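Local coordinates for protein DivIVA (Staphylococcus aureus, PDB 7O39) that takes part in cell division as a coiled-coil protein of the divisome, whose N-terminal domain forms a two-fold dimer and probably binds membrane or partner proteins, at the interface of chains A and B. Sequence-based numbering; all coordinates share one arbitrary frame. Chains: chain A/B, DivIVA.

The interface of chains A and B. Residues chain A 20-22, 25-26; chain B 14-15.
A:Glu25 reaches across to B:Ser15 and takes hold of it with both carboxylate oxygens. Its side chain leaves the first turn of helix 23-53. CB of A:Glu25 lies 3.8 Å from CD1 of the B:Phe14 ring. With CG anti to the carbonyl carbon (chi1 -68°) and the chain extended beyond it, the carboxylate is carried past the ring to the serine. Its carbon, CD of A:Glu25, lies 3.7 Å from CB of B:Ser15, an apolar contact. OE1 of A:Glu25 accepts the backbone N-H of B:Ser15, N to O 2.8 Å, on its syn side but somewhat out of the carboxylate plane, and also lies in plane at the edge of the phenyl ring. OE2 of A:Glu25 uses its syn lone pair for the hydroxyl OG of B:Ser15, 2.6 Å away. Gripped at two points, the carboxylate has little freedom to turn.

The serine's carbonyl O is bound as well: O of B:Ser15 accepts the backbone N-H of A:Glu22, with N 2.9 Å away. A:Glu22 in turn bends its own side chain back, and OE1 of A:Glu22 caps the start of the helix by accepting the N-H of A:Glu25, with N at 2.9 Å, which probably helps fix the backbone from which A:Glu25 reaches out.

Beside this polar clasp, the B:Phe14 ring packs against chain A. Methyl CG2 of A:Val26 sits over the centre of one face, 3.8 Å from the centroid, as a CH-pi contact. At CD2 of B:Phe14, methyl CD1 of A:Leu21 closes in at 3.8 Å.

Polar clasp and aromatic packing together fasten the segment before strand 16-17 of one subunit to the strand end and helix start of the other. Repeated by the two-fold, the contact probably helps hold the DivIVA N-terminal domain as an intertwined dimer at the head of its parallel coiled coil.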
# COMPACT_ATOMS: atom_id res chain seq x y z
N GLY A 20 -14.64 16.89 -0.41
CA GLY A 20 -13.69 15.85 -0.09
C GLY A 20 -13.01 15.34 -1.32
O GLY A 20 -13.05 15.95 -2.38
N LEU A 21 -12.35 14.19 -1.18
CA LEU A 21 -11.55 13.64 -2.26
C LEU A 21 -12.42 12.88 -3.25
O LEU A 21 -13.38 12.19 -2.88
CB LEU A 21 -10.50 12.69 -1.68
CG LEU A 21 -9.64 13.24 -0.53
CD1 LEU A 21 -8.61 12.17 -0.14
CD2 LEU A 21 -8.96 14.56 -0.90
N GLU A 22 -12.08 13.00 -4.53
CA GLU A 22 -12.77 12.29 -5.60
C GLU A 22 -12.76 10.78 -5.33
O GLU A 22 -11.67 10.17 -5.29
CB GLU A 22 -12.08 12.61 -6.92
CG GLU A 22 -13.00 12.64 -8.11
CD GLU A 22 -13.69 11.32 -8.34
OE1 GLU A 22 -13.00 10.29 -8.43
OE2 GLU A 22 -14.93 11.31 -8.45
N GLU A 25 -10.86 8.39 -7.97
CA GLU A 25 -9.41 8.56 -7.95
C GLU A 25 -8.80 7.83 -6.76
O GLU A 25 -7.76 7.17 -6.89
CB GLU A 25 -9.05 10.04 -7.86
CG GLU A 25 -9.39 10.86 -9.10
CD GLU A 25 -9.01 12.33 -8.95
OE1 GLU A 25 -8.24 12.69 -8.03
OE2 GLU A 25 -9.50 13.13 -9.78
N VAL A 26 -9.43 7.95 -5.60
CA VAL A 26 -8.93 7.26 -4.41
C VAL A 26 -9.00 5.74 -4.61
O VAL A 26 -8.03 5.03 -4.35
CB VAL A 26 -9.69 7.72 -3.15
CG1 VAL A 26 -9.28 6.88 -1.94
CG2 VAL A 26 -9.42 9.20 -2.88
N PHE B 14 -5.49 14.46 -4.47
CA PHE B 14 -6.62 14.02 -5.27
C PHE B 14 -7.47 15.24 -5.57
O PHE B 14 -7.45 16.22 -4.82
CB PHE B 14 -7.46 13.00 -4.51
CG PHE B 14 -6.70 11.76 -4.15
CD1 PHE B 14 -6.63 10.71 -5.03
CD2 PHE B 14 -6.07 11.64 -2.92
CE1 PHE B 14 -5.93 9.56 -4.71
CE2 PHE B 14 -5.38 10.50 -2.59
CZ PHE B 14 -5.31 9.46 -3.48
N SER B 15 -8.21 15.17 -6.67
CA SER B 15 -9.18 16.22 -6.97
C SER B 15 -10.17 16.36 -5.82
O SER B 15 -10.55 15.38 -5.18
CB SER B 15 -9.95 15.89 -8.25
OG SER B 15 -9.08 15.62 -9.33